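Side-chain contacts in putative branched-chain amino acid aminotransferase IlvE (Streptococcus mutans, PDB 4DQN), which probably transfers the amino group of leucine, isoleucine or valine to 2-oxoglutarate with the help of pyridoxal 5'-phosphate, as a class-IV aminotransferase: residues P119-G124 with F330-A335; D175-A180 with A217-I222; L257-H262 with E337-K342; S50-H55 with H143-Y148; F23-Y28 with I104-Q109. All coordinates share one frame; numbering follows the deposited sequence.

Contact 1: residues P119-G124 with F330-A335; sequences PPYGTG and FGDVKA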
# COMPACT_ATOMS: atom_id res chain seq x y z
N PRO A 119 -8.12 10.57 -29.26
CA PRO A 119 -8.87 11.78 -29.63
C PRO A 119 -8.27 12.50 -30.84
O PRO A 119 -7.08 12.36 -31.09
CB PRO A 119 -8.76 12.65 -28.38
CG PRO A 119 -8.63 11.63 -27.24
CD PRO A 119 -7.71 10.60 -27.84
N PRO A 120 -9.10 13.26 -31.57
CA PRO A 120 -8.62 13.99 -32.74
C PRO A 120 -7.65 15.11 -32.36
O PRO A 120 -7.76 15.69 -31.28
CB PRO A 120 -9.91 14.61 -33.31
CG PRO A 120 -11.02 13.80 -32.77
CD PRO A 120 -10.56 13.38 -31.40
N TYR A 121 -6.71 15.41 -33.25
CA TYR A 121 -5.92 16.63 -33.19
C TYR A 121 -6.90 17.77 -33.57
O TYR A 121 -7.66 17.59 -34.52
CB TYR A 121 -4.82 16.50 -34.25
CG TYR A 121 -3.83 17.64 -34.31
CD1 TYR A 121 -4.12 18.79 -35.03
CD2 TYR A 121 -2.60 17.55 -33.67
CE1 TYR A 121 -3.21 19.84 -35.10
CE2 TYR A 121 -1.68 18.59 -33.74
CZ TYR A 121 -2.00 19.73 -34.45
OH TYR A 121 -1.09 20.76 -34.52
N GLY A 122 -6.94 18.90 -32.87
CA GLY A 122 -6.20 19.20 -31.66
C GLY A 122 -7.18 19.56 -30.54
O GLY A 122 -7.53 20.72 -30.30
N THR A 123 -7.66 18.52 -29.87
CA THR A 123 -8.54 18.64 -28.72
C THR A 123 -7.70 18.92 -27.49
O THR A 123 -8.21 19.40 -26.48
CB THR A 123 -9.24 17.29 -28.48
OG1 THR A 123 -8.26 16.24 -28.53
CG2 THR A 123 -10.25 17.02 -29.56
N GLY A 124 -6.41 18.60 -27.58
CA GLY A 124 -5.55 18.54 -26.41
C GLY A 124 -5.80 17.28 -25.60
O GLY A 124 -5.20 17.04 -24.55
N PHE A 330 2.69 16.34 -28.88
CA PHE A 330 1.71 16.25 -29.96
C PHE A 330 2.33 16.36 -31.35
O PHE A 330 1.61 16.32 -32.35
CB PHE A 330 0.63 17.33 -29.80
CG PHE A 330 -0.36 17.05 -28.70
CD1 PHE A 330 -1.52 16.33 -28.95
CD2 PHE A 330 -0.13 17.54 -27.43
CE1 PHE A 330 -2.43 16.09 -27.93
CE2 PHE A 330 -1.04 17.31 -26.40
CZ PHE A 330 -2.19 16.58 -26.66
N GLY A 331 3.65 16.49 -31.40
CA GLY A 331 4.38 16.41 -32.66
C GLY A 331 4.53 17.72 -33.41
O GLY A 331 5.00 17.72 -34.54
N ASP A 332 4.13 18.83 -32.80
CA ASP A 332 4.19 20.13 -33.45
C ASP A 332 5.54 20.83 -33.26
O ASP A 332 5.80 21.84 -33.90
CB ASP A 332 3.09 21.06 -32.93
CG ASP A 332 1.70 20.57 -33.28
OD1 ASP A 332 1.51 20.01 -34.38
OD2 ASP A 332 0.79 20.75 -32.45
N VAL A 333 6.37 20.29 -32.36
CA VAL A 333 7.70 20.85 -32.09
C VAL A 333 8.75 19.74 -32.22
O VAL A 333 8.50 18.62 -31.78
CB VAL A 333 7.76 21.50 -30.67
CG1 VAL A 333 9.17 21.94 -30.32
CG2 VAL A 333 6.82 22.69 -30.58
N LYS A 334 9.90 20.03 -32.82
CA LYS A 334 10.94 19.00 -32.98
C LYS A 334 11.35 18.40 -31.63
O LYS A 334 11.60 19.14 -30.67
CB LYS A 334 12.20 19.55 -33.65
CG LYS A 334 13.13 18.45 -34.17
CD LYS A 334 14.58 18.94 -34.28
CE LYS A 334 15.36 18.19 -35.34
NZ LYS A 334 15.14 16.72 -35.36
N ALA A 335 11.43 17.07 -31.58
CA ALA A 335 11.68 16.37 -30.31
C ALA A 335 13.15 16.18 -30.05
O ALA A 335 13.95 16.12 -30.99
CB ALA A 335 11.01 15.02 -30.33

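Contact 2: residues D175-A180 with A217-I222; sequences DYDRAA and ATHTKI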
# COMPACT_ATOMS: atom_id res chain seq x y z
N ASP A 175 0.51 17.01 9.29
CA ASP A 175 0.18 15.78 10.03
C ASP A 175 -0.20 14.57 9.14
O ASP A 175 -0.83 13.63 9.62
CB ASP A 175 -0.89 16.04 11.10
CG ASP A 175 -2.10 16.79 10.56
OD1 ASP A 175 -1.97 17.47 9.51
OD2 ASP A 175 -3.18 16.72 11.19
N TYR A 176 0.18 14.60 7.86
CA TYR A 176 0.05 13.43 6.98
C TYR A 176 1.30 13.22 6.12
O TYR A 176 1.88 14.17 5.59
CB TYR A 176 -1.19 13.51 6.07
CG TYR A 176 -2.50 13.67 6.80
CD1 TYR A 176 -3.09 14.92 6.94
CD2 TYR A 176 -3.15 12.57 7.37
CE1 TYR A 176 -4.28 15.08 7.62
CE2 TYR A 176 -4.35 12.73 8.04
CZ TYR A 176 -4.90 13.98 8.17
OH TYR A 176 -6.09 14.16 8.84
N ASP A 177 1.72 11.96 5.99
CA ASP A 177 2.79 11.61 5.06
C ASP A 177 2.25 10.64 4.02
O ASP A 177 1.50 9.72 4.37
CB ASP A 177 3.97 10.95 5.79
CG ASP A 177 4.58 11.84 6.87
OD1 ASP A 177 4.82 13.05 6.60
OD2 ASP A 177 4.84 11.32 7.98
N ARG A 178 2.63 10.81 2.76
CA ARG A 178 2.25 9.80 1.76
C ARG A 178 3.27 8.66 1.74
O ARG A 178 2.98 7.57 1.24
CB ARG A 178 2.06 10.42 0.37
CG ARG A 178 3.30 10.95 -0.29
CD ARG A 178 3.23 10.66 -1.80
NE ARG A 178 1.91 10.98 -2.33
CZ ARG A 178 1.36 10.39 -3.39
NH1 ARG A 178 2.01 9.42 -4.03
NH2 ARG A 178 0.15 10.75 -3.81
N ALA A 179 4.45 8.90 2.30
CA ALA A 179 5.51 7.89 2.33
C ALA A 179 6.48 8.09 3.50
O ALA A 179 6.64 9.20 4.01
CB ALA A 179 6.28 7.89 1.02
N ALA A 180 7.11 6.99 3.92
CA ALA A 180 8.12 6.99 4.98
C ALA A 180 9.47 7.43 4.41
O ALA A 180 9.67 7.39 3.20
CB ALA A 180 8.23 5.60 5.57
N ALA A 217 10.92 13.00 7.38
CA ALA A 217 11.85 13.06 8.51
C ALA A 217 11.73 14.37 9.29
O ALA A 217 11.48 14.36 10.50
CB ALA A 217 13.29 12.88 8.03
N THR A 218 11.90 15.49 8.59
CA THR A 218 12.01 16.78 9.25
C THR A 218 10.88 17.78 8.96
O THR A 218 10.71 18.76 9.68
CB THR A 218 13.36 17.45 8.92
OG1 THR A 218 13.33 17.97 7.58
CG2 THR A 218 14.48 16.42 9.00
N HIS A 219 10.11 17.52 7.90
CA HIS A 219 9.03 18.42 7.48
C HIS A 219 9.52 19.86 7.32
O HIS A 219 8.97 20.79 7.91
CB HIS A 219 7.83 18.34 8.44
CG HIS A 219 6.95 17.15 8.19
ND1 HIS A 219 5.66 17.27 7.71
CD2 HIS A 219 7.17 15.83 8.34
CE1 HIS A 219 5.13 16.06 7.57
NE2 HIS A 219 6.03 15.17 7.95
N THR A 220 10.57 20.02 6.52
CA THR A 220 11.11 21.35 6.26
C THR A 220 11.34 21.60 4.76
O THR A 220 11.57 22.74 4.33
CB THR A 220 12.41 21.56 7.03
OG1 THR A 220 12.77 22.95 7.00
CG2 THR A 220 13.51 20.73 6.41
N LYS A 221 11.25 20.54 3.97
CA LYS A 221 11.51 20.61 2.53
C LYS A 221 10.34 19.99 1.77
O LYS A 221 9.73 19.03 2.23
CB LYS A 221 12.78 19.84 2.20
CG LYS A 221 14.02 20.32 2.94
CD LYS A 221 15.17 19.33 2.77
CE LYS A 221 14.75 17.95 3.24
NZ LYS A 221 15.79 16.91 3.00
N ILE A 222 10.03 20.55 0.61
CA ILE A 222 8.93 20.06 -0.21
C ILE A 222 9.30 18.75 -0.88
O ILE A 222 10.40 18.60 -1.41
CB ILE A 222 8.52 21.10 -1.28
CG1 ILE A 222 7.88 22.32 -0.61
CG2 ILE A 222 7.54 20.50 -2.28
CD1 ILE A 222 7.46 23.41 -1.61
O HOH W 1 6.35 12.82 9.44

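Contact 3: residues L257-H262 with E337-K342; sequences LYLAEH and EGWIYK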
# COMPACT_ATOMS: atom_id res chain seq x y z
N LEU A 257 13.12 19.39 -16.88
CA LEU A 257 14.53 19.63 -16.58
C LEU A 257 15.34 19.74 -17.87
O LEU A 257 16.15 20.66 -18.05
CB LEU A 257 15.07 18.43 -15.79
CG LEU A 257 15.61 18.55 -14.37
CD1 LEU A 257 15.37 19.90 -13.73
CD2 LEU A 257 15.04 17.43 -13.51
N TYR A 258 15.11 18.77 -18.74
CA TYR A 258 15.82 18.67 -20.01
C TYR A 258 15.50 19.87 -20.90
O TYR A 258 16.41 20.54 -21.39
CB TYR A 258 15.43 17.37 -20.71
CG TYR A 258 16.21 17.06 -21.96
CD1 TYR A 258 15.92 17.70 -23.16
CD2 TYR A 258 17.22 16.12 -21.95
CE1 TYR A 258 16.63 17.41 -24.31
CE2 TYR A 258 17.93 15.82 -23.09
CZ TYR A 258 17.63 16.47 -24.27
OH TYR A 258 18.34 16.16 -25.41
N LEU A 259 14.22 20.16 -21.10
CA LEU A 259 13.83 21.24 -22.00
C LEU A 259 14.24 22.61 -21.47
O LEU A 259 14.72 23.45 -22.23
CB LEU A 259 12.32 21.20 -22.29
CG LEU A 259 11.83 19.92 -22.97
CD1 LEU A 259 10.32 19.92 -23.13
CD2 LEU A 259 12.53 19.73 -24.32
N ALA A 260 14.08 22.83 -20.17
CA ALA A 260 14.51 24.08 -19.55
C ALA A 260 15.96 24.41 -19.91
O ALA A 260 16.29 25.54 -20.28
CB ALA A 260 14.33 24.03 -18.04
N GLU A 261 16.83 23.41 -19.79
CA GLU A 261 18.24 23.59 -20.13
C GLU A 261 18.46 23.70 -21.63
O GLU A 261 19.00 24.69 -22.12
CB GLU A 261 19.10 22.44 -19.56
CG GLU A 261 20.61 22.58 -19.87
CD GLU A 261 21.45 21.46 -19.29
OE1 GLU A 261 20.93 20.68 -18.45
OE2 GLU A 261 22.63 21.35 -19.66
N HIS A 262 18.05 22.67 -22.37
CA HIS A 262 18.48 22.53 -23.77
C HIS A 262 17.68 23.36 -24.78
O HIS A 262 18.10 23.53 -25.93
CB HIS A 262 18.52 21.05 -24.17
CG HIS A 262 19.49 20.25 -23.36
ND1 HIS A 262 20.85 20.48 -23.39
CD2 HIS A 262 19.30 19.23 -22.48
CE1 HIS A 262 21.46 19.63 -22.57
NE2 HIS A 262 20.54 18.87 -22.00
N GLU A 337 16.26 13.75 -29.39
CA GLU A 337 16.52 12.40 -29.88
C GLU A 337 16.01 11.32 -28.92
O GLU A 337 16.22 11.42 -27.71
CB GLU A 337 18.03 12.21 -30.08
CG GLU A 337 18.40 11.08 -31.00
CD GLU A 337 18.17 11.43 -32.46
OE1 GLU A 337 17.63 12.53 -32.74
OE2 GLU A 337 18.53 10.61 -33.33
N GLY A 338 15.32 10.32 -29.46
CA GLY A 338 14.90 9.16 -28.68
C GLY A 338 13.63 9.30 -27.85
O GLY A 338 13.23 8.35 -27.19
N TRP A 339 13.00 10.47 -27.87
CA TRP A 339 11.81 10.71 -27.05
C TRP A 339 10.51 10.18 -27.65
O TRP A 339 9.63 9.70 -26.93
CB TRP A 339 11.62 12.19 -26.75
CG TRP A 339 12.52 12.72 -25.68
CD1 TRP A 339 13.71 12.20 -25.26
CD2 TRP A 339 12.31 13.90 -24.89
NE1 TRP A 339 14.25 12.98 -24.26
CE2 TRP A 339 13.41 14.03 -24.02
CE3 TRP A 339 11.29 14.86 -24.85
CZ2 TRP A 339 13.51 15.09 -23.10
CZ3 TRP A 339 11.40 15.91 -23.95
CH2 TRP A 339 12.51 16.02 -23.09
N ILE A 340 10.36 10.32 -28.96
CA ILE A 340 9.10 9.96 -29.60
C ILE A 340 9.13 8.54 -30.13
O ILE A 340 10.10 8.12 -30.76
CB ILE A 340 8.77 10.92 -30.75
CG1 ILE A 340 8.78 12.37 -30.28
CG2 ILE A 340 7.43 10.55 -31.37
CD1 ILE A 340 7.86 12.69 -29.08
N TYR A 341 8.07 7.79 -29.85
CA TYR A 341 7.91 6.42 -30.33
C TYR A 341 6.62 6.34 -31.13
O TYR A 341 5.52 6.32 -30.55
CB TYR A 341 7.82 5.45 -29.16
CG TYR A 341 9.11 5.14 -28.47
CD1 TYR A 341 9.78 6.11 -27.73
CD2 TYR A 341 9.66 3.87 -28.53
CE1 TYR A 341 10.95 5.81 -27.08
CE2 TYR A 341 10.83 3.56 -27.88
CZ TYR A 341 11.47 4.54 -27.16
OH TYR A 341 12.65 4.23 -26.51
N LYS A 342 6.74 6.32 -32.45
CA LYS A 342 5.58 6.20 -33.33
C LYS A 342 4.93 4.84 -33.12
O LYS A 342 5.61 3.83 -33.03
CB LYS A 342 5.98 6.37 -34.80
CG LYS A 342 6.58 7.73 -35.11
CD LYS A 342 5.67 8.85 -34.62
CE LYS A 342 4.49 9.07 -35.55
NZ LYS A 342 3.89 10.42 -35.33
O HOH W 2 18.25 13.06 -25.86

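Contact 4: residues S50-H55 with H143-Y148; sequences SSPALH and HPADEY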
# COMPACT_ATOMS: atom_id res chain seq x y z
N SER A 50 -6.67 -14.82 -2.33
CA SER A 50 -5.46 -14.71 -1.52
C SER A 50 -4.32 -14.01 -2.24
O SER A 50 -3.15 -14.17 -1.85
CB SER A 50 -5.01 -16.11 -1.12
OG SER A 50 -4.12 -16.00 -0.03
N SER A 51 -4.64 -13.24 -3.29
CA SER A 51 -3.61 -12.53 -4.08
C SER A 51 -2.86 -11.49 -3.24
O SER A 51 -3.49 -10.63 -2.63
CB SER A 51 -4.26 -11.79 -5.26
OG SER A 51 -4.82 -12.68 -6.21
N PRO A 52 -1.51 -11.55 -3.24
CA PRO A 52 -0.71 -10.54 -2.53
C PRO A 52 -0.99 -9.09 -2.94
O PRO A 52 -0.77 -8.21 -2.12
CB PRO A 52 0.74 -10.91 -2.92
CG PRO A 52 0.67 -12.42 -3.09
CD PRO A 52 -0.67 -12.64 -3.78
N ALA A 53 -1.48 -8.84 -4.15
CA ALA A 53 -1.83 -7.47 -4.51
C ALA A 53 -2.94 -6.93 -3.60
O ALA A 53 -3.00 -5.73 -3.35
CB ALA A 53 -2.24 -7.38 -5.98
N LEU A 54 -3.78 -7.83 -3.10
CA LEU A 54 -4.94 -7.45 -2.30
C LEU A 54 -4.65 -7.44 -0.80
O LEU A 54 -5.24 -6.65 -0.05
CB LEU A 54 -6.12 -8.39 -2.58
CG LEU A 54 -6.66 -8.41 -4.01
CD1 LEU A 54 -7.68 -9.55 -4.13
CD2 LEU A 54 -7.30 -7.07 -4.36
N HIS A 55 -3.76 -8.32 -0.35
CA HIS A 55 -3.46 -8.42 1.09
C HIS A 55 -2.23 -7.63 1.51
O HIS A 55 -2.22 -7.00 2.56
CB HIS A 55 -3.32 -9.88 1.52
CG HIS A 55 -4.57 -10.68 1.32
ND1 HIS A 55 -5.41 -11.01 2.36
CD2 HIS A 55 -5.13 -11.20 0.20
CE1 HIS A 55 -6.44 -11.70 1.88
NE2 HIS A 55 -6.29 -11.82 0.57
N HIS A 143 4.70 -12.33 1.95
CA HIS A 143 5.71 -12.92 1.08
C HIS A 143 5.39 -12.53 -0.36
O HIS A 143 4.22 -12.29 -0.68
CB HIS A 143 5.65 -14.45 1.23
CG HIS A 143 6.80 -15.17 0.62
ND1 HIS A 143 6.72 -15.79 -0.62
CD2 HIS A 143 8.06 -15.39 1.06
CE1 HIS A 143 7.88 -16.35 -0.90
NE2 HIS A 143 8.71 -16.13 0.10
N PRO A 144 6.40 -12.44 -1.24
CA PRO A 144 6.01 -12.11 -2.62
C PRO A 144 5.27 -13.27 -3.30
O PRO A 144 5.46 -14.44 -2.96
CB PRO A 144 7.35 -11.84 -3.33
CG PRO A 144 8.40 -12.48 -2.46
CD PRO A 144 7.87 -12.43 -1.05
N ALA A 145 4.40 -12.93 -4.26
CA ALA A 145 3.74 -13.92 -5.10
C ALA A 145 4.75 -14.69 -5.93
O ALA A 145 5.89 -14.24 -6.13
CB ALA A 145 2.73 -13.23 -6.03
N ASP A 146 4.34 -15.84 -6.46
CA ASP A 146 5.11 -16.41 -7.55
C ASP A 146 4.37 -16.37 -8.89
O ASP A 146 4.90 -16.77 -9.92
CB ASP A 146 5.70 -17.80 -7.24
CG ASP A 146 4.69 -18.77 -6.74
OD1 ASP A 146 3.50 -18.69 -7.14
OD2 ASP A 146 5.09 -19.65 -5.93
N GLU A 147 3.15 -15.82 -8.86
CA GLU A 147 2.39 -15.54 -10.08
C GLU A 147 2.10 -14.05 -10.19
O GLU A 147 1.77 -13.41 -9.19
CB GLU A 147 1.07 -16.33 -10.09
CG GLU A 147 1.24 -17.85 -10.15
CD GLU A 147 -0.09 -18.58 -10.04
OE1 GLU A 147 -1.08 -18.12 -10.64
OE2 GLU A 147 -0.14 -19.61 -9.32
N TYR A 148 2.21 -13.47 -11.38
CA TYR A 148 1.94 -12.05 -11.56
C TYR A 148 1.12 -11.79 -12.80
O TYR A 148 1.16 -12.57 -13.76
CB TYR A 148 3.25 -11.25 -11.63
CG TYR A 148 4.02 -11.33 -10.33
CD1 TYR A 148 4.84 -12.42 -10.05
CD2 TYR A 148 3.90 -10.32 -9.38
CE1 TYR A 148 5.52 -12.51 -8.85
CE2 TYR A 148 4.59 -10.39 -8.16
CZ TYR A 148 5.40 -11.49 -7.92
OH TYR A 148 6.09 -11.58 -6.73

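Contact 5: residues F23-Y28 with I104-Q109; sequences FRYISY and IDAAKQ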
# COMPACT_ATOMS: atom_id res chain seq x y z
N PHE A 23 -10.37 -3.39 -26.06
CA PHE A 23 -9.24 -4.31 -25.86
C PHE A 23 -8.24 -3.82 -24.81
O PHE A 23 -7.98 -2.62 -24.72
CB PHE A 23 -8.50 -4.52 -27.18
CG PHE A 23 -9.36 -5.12 -28.25
CD1 PHE A 23 -9.64 -6.48 -28.25
CD2 PHE A 23 -9.91 -4.31 -29.24
CE1 PHE A 23 -10.46 -7.03 -29.23
CE2 PHE A 23 -10.72 -4.86 -30.22
CZ PHE A 23 -11.00 -6.22 -30.21
N ARG A 24 -7.72 -4.75 -24.00
CA ARG A 24 -6.55 -4.48 -23.15
C ARG A 24 -5.54 -5.55 -23.42
O ARG A 24 -5.91 -6.65 -23.85
CB ARG A 24 -6.82 -4.63 -21.65
CG ARG A 24 -7.99 -3.97 -21.09
CD ARG A 24 -9.04 -4.99 -20.74
NE ARG A 24 -9.98 -5.00 -21.82
CZ ARG A 24 -10.81 -4.01 -22.07
NH1 ARG A 24 -10.85 -2.92 -21.30
NH2 ARG A 24 -11.63 -4.13 -23.10
N TYR A 25 -4.28 -5.25 -23.13
CA TYR A 25 -3.22 -6.25 -23.14
C TYR A 25 -3.13 -6.92 -21.77
O TYR A 25 -3.31 -6.27 -20.73
CB TYR A 25 -1.90 -5.55 -23.45
CG TYR A 25 -0.64 -6.37 -23.33
CD1 TYR A 25 -0.03 -6.60 -22.09
CD2 TYR A 25 -0.02 -6.87 -24.46
CE1 TYR A 25 1.14 -7.33 -21.99
CE2 TYR A 25 1.16 -7.60 -24.37
CZ TYR A 25 1.73 -7.82 -23.14
OH TYR A 25 2.91 -8.54 -23.07
N ILE A 26 -2.85 -8.22 -21.76
CA ILE A 26 -2.62 -8.93 -20.51
C ILE A 26 -1.58 -10.03 -20.71
O ILE A 26 -1.55 -10.70 -21.74
CB ILE A 26 -3.94 -9.53 -19.92
CG1 ILE A 26 -3.74 -10.00 -18.48
CG2 ILE A 26 -4.47 -10.68 -20.80
CD1 ILE A 26 -5.06 -10.28 -17.73
N SER A 27 -0.70 -10.18 -19.72
CA SER A 27 0.37 -11.16 -19.78
C SER A 27 0.50 -11.73 -18.38
O SER A 27 0.38 -10.99 -17.39
CB SER A 27 1.69 -10.50 -20.21
OG SER A 27 2.76 -11.45 -20.28
N TYR A 28 0.74 -13.04 -18.30
CA TYR A 28 0.83 -13.72 -17.01
C TYR A 28 2.26 -14.19 -16.77
O TYR A 28 2.93 -14.66 -17.69
CB TYR A 28 -0.12 -14.93 -16.97
CG TYR A 28 -1.60 -14.58 -17.03
CD1 TYR A 28 -2.22 -14.31 -18.25
CD2 TYR A 28 -2.37 -14.53 -15.88
CE1 TYR A 28 -3.57 -13.99 -18.31
CE2 TYR A 28 -3.73 -14.23 -15.93
CZ TYR A 28 -4.32 -13.95 -17.15
OH TYR A 28 -5.66 -13.64 -17.22
N ILE A 104 6.96 -1.57 -24.00
CA ILE A 104 6.67 -0.62 -25.07
C ILE A 104 5.83 -1.29 -26.14
O ILE A 104 4.87 -0.71 -26.64
CB ILE A 104 7.96 -0.04 -25.66
CG1 ILE A 104 8.64 0.87 -24.63
CG2 ILE A 104 7.67 0.78 -26.91
CD1 ILE A 104 10.04 1.31 -25.09
N ASP A 105 6.17 -2.54 -26.47
CA ASP A 105 5.38 -3.28 -27.45
C ASP A 105 3.94 -3.44 -26.98
O ASP A 105 3.00 -3.32 -27.76
CB ASP A 105 5.97 -4.66 -27.70
CG ASP A 105 5.09 -5.49 -28.61
OD1 ASP A 105 5.06 -5.19 -29.81
OD2 ASP A 105 4.42 -6.43 -28.12
N ALA A 106 3.77 -3.73 -25.69
CA ALA A 106 2.42 -3.91 -25.16
C ALA A 106 1.63 -2.62 -25.25
O ALA A 106 0.45 -2.62 -25.62
CB ALA A 106 2.49 -4.37 -23.72
N ALA A 107 2.26 -1.51 -24.88
CA ALA A 107 1.62 -0.20 -24.98
C ALA A 107 1.17 0.08 -26.41
O ALA A 107 0.04 0.51 -26.64
CB ALA A 107 2.58 0.89 -24.50
N LYS A 108 2.06 -0.14 -27.38
CA LYS A 108 1.69 0.05 -28.78
C LYS A 108 0.52 -0.83 -29.22
O LYS A 108 -0.38 -0.35 -29.92
CB LYS A 108 2.89 -0.20 -29.68
CG LYS A 108 3.98 0.85 -29.53
CD LYS A 108 5.03 0.69 -30.62
CE LYS A 108 6.08 1.78 -30.53
NZ LYS A 108 7.14 1.64 -31.58
N GLN A 109 0.53 -2.11 -28.83
CA GLN A 109 -0.59 -3.00 -29.15
C GLN A 109 -1.92 -2.46 -28.66
O GLN A 109 -2.94 -2.58 -29.35
CB GLN A 109 -0.39 -4.39 -28.53
CG GLN A 109 0.65 -5.27 -29.21
CD GLN A 109 0.64 -6.67 -28.64
OE1 GLN A 109 -0.39 -7.34 -28.63
NE2 GLN A 109 1.79 -7.12 -28.14
O HOH W 3 4.64 -7.28 -25.38

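Contact 1: residues P119-G124 with F330-A335
The polar part of this surface contact is one hydrogen bond: the phenol OH of Tyr-121 donates to Asp-332 OD1 at 2.7 Å. The side chains approach from opposite directions, the carboxylate lying at the edge of the phenol ring with its plane turned 84° from it. OD1 is met on its syn side, 28° out of the carboxylate plane, and Asp-332 OD2 is 2.8 Å from Tyr-121 OH. With CG anti to the backbone N (chi1 -177°), Tyr-121 carries its ring across to segment 330-335, where OH reaches Asp-332. A ring edge makes the van der Waals contact: Phe-330 CZ rests 3.7 Å from Gly-124 O, which lies near the ring plane. Gly-124 suits its place because its phi is positive. The positive phi of Gly-331 ends helix 316-329 in a Schellman motif, and Asp-332 follows directly. The contact thus joins the loop between helix 100-113 and strand 126-136 to the exit of helix 316-329, where Tyr-67 of strand 59-68 meets Phe-330 edge-to-face.

Contact 2: residues D175-A180 with A217-I222
His-219 points its imidazole at the carboxylate of Asp-177, and the ring edge at NE2 and CE1 lies against OD1. His-219 NE2 is 2.8 Å from Asp-177 OD1, but the bond is weak, since the N-H meets the oxygen at only 128°. The bend follows from the position of Asp-177 OD1, which also comes within 3.2 Å of His-219 CE1 instead of lying straight out from NE2; ring and carboxylate planes are 51° apart. A water closes a second path, donating to Asp-177 OD2 at 2.6 Å and sitting 2.8 Å from His-219 NE2. Both residues have firmer partners: OD2 of Asp-177 accepts from the backbone N of His-182 of the second subunit, and ND1 of His-219 is bonded to Asp-174 OD1. A histidine suits the turn between strands 211-214 and 222-225 because its two nitrogens can serve different neighbours at once. Lying between two aspartates, the imidazole would probably be drawn toward its protonated form, and the pairing couples this turn to a loop that itself takes part in the dimer interface.

Contact 3: residues L257-H262 with E337-K342
The Tyr-258 ring is covered on both faces: CD2 of His-262 lies over the centre of one, 3.5 Å above the plane, and CZ2 of Trp-339 lies over the other, displaced toward the rim. The histidine comes from the next turn of the same helix. The indole arrives obliquely, its six-membered ring inclined at 57° to the phenol with centroids 4.9 Å apart. At the indole's own edge, in its plane, is Tyr-258 CB. The closest approach is from Tyr-258 CG to Trp-339 CZ2, at 3.5 Å. Leu-259 sets its CD2 branch 3.9 Å from Trp-339 CH2, and a branched aliphatic chain suits this position beside the far corner of a wide, flat indole. A water bridges Tyr-258 OH to the carbonyl O of Glu-337. Trp-339 immediately precedes strand 340-342, which pairs with strand 74-77 at the border of the seven-stranded sheet; Arg-78 makes a cation-pi contact with the indole, while Leu-259 also packs on Leu-325 and Ile-328. Helix 251-262, which rests on strands 238-241 and 267-270 of the mixed sheet, is thereby linked through Trp-339 to the edge strand of the antiparallel sheet, and through Leu-259 to helix 316-329.

Contact 4: residues S50-H55 with H143-Y148
Pro-52 meets Ala-145 where the first turn of the short helix 52-55 abuts the loop leading into strand 147-157 of the seven-stranded antiparallel sheet. CB of Pro-52 is directed at this loop, but the ring makes its contact farther out. CG does most of the work: Pro-52 CG stands 3.7 Å from Ala-145 CB and 3.9 Å from Ala-145 N, and it also lies 4.3 Å from the carbonyl O of His-143. Pro-52 CD, where the ring closes back on the backbone N, is the second atom to touch, at 4.1 Å from Ala-145 CB. The small methyl of Ala-145 is directed at the proline, and its size suits a place where the two backbones come as near as 6.2 Å between the CA atoms of Pro-52 and Ala-145. Proline fits the first turn of a helix, having no N-H to offer. Gln-58 packs on Pro-52 and accepts the N-H of Ala-145 with OE1. Leu-54 and Leu-45 of the second subunit pack on Ala-53 and Leu-54 of this chain, respectively. The carbonyl O of His-143, buried here beside Pro-52 CG, has no polar partner in the model.

Contact 5: residues F23-Y28 with I104-Q109
Ala-106 and Gln-109 of the helix meet the ring of Tyr-25, one over a face and the other at an edge. Asp-105, just before them, is joined to the same tyrosine through a water, which donates to Asp-105 OD2 at 2.9 Å and sits 3.1 Å from Tyr-25 OH. The phenol oxygen has a stronger partner in Lys-102, one turn earlier on the helix. Next comes Ala-106, whose methyl stands squarely over the ring: Ala-106 CB is 3.4 Å from the Tyr-25 ring centroid and 4° off the ring normal, a CH-pi contact in which all six ring carbons lie at nearly equal distance. Alanine suits the site because a single methyl lets helix and strand approach to 6.4 Å between the CA atoms of Ala-106 and Tyr-25. Further on, Gln-109 extends beyond CG and brings NE2 to the ring edge, 3.9 Å from Tyr-25 CE2, with its amide plane turned 84° from the phenol. Gln-109 NE2 is steadied by a 2.7 Å hydrogen bond to Asp-105 OD2, which serves both amide and water. Helix 100-113 thus packs over the sheet, Ala-106 also touching Ile-152 of strand 147-157 and Gln-109 touching Leu-39 of strand 33-40, the two strands that flank strand 24-30.

From the N terminus, strand 24-30 opens contact 5 and residues 50-55 open contact 4; helix 100-113 then closes contact 5, residues 119-124 open contact 1, and residues 143-148 close contact 4. Contact 4 therefore crosses both contacts 5 and 1. Contact 2 opens and closes within the span of contact 1, whereas contact 3 starts inside that span and ends beyond it, so the two cross. Contact 3 links the mixed-sheet side to the antiparallel sheet, to which contacts 5 and 4 attach helices 100-113 and 52-55. The backbone O of Lys-342 in contact 3 accepts a hydrogen bond from Lys-108 NZ of contact 5. Contact 1 touches contact 3 through Ala-335 and Ile-340. Contacts 2 and 4 touch the second subunit.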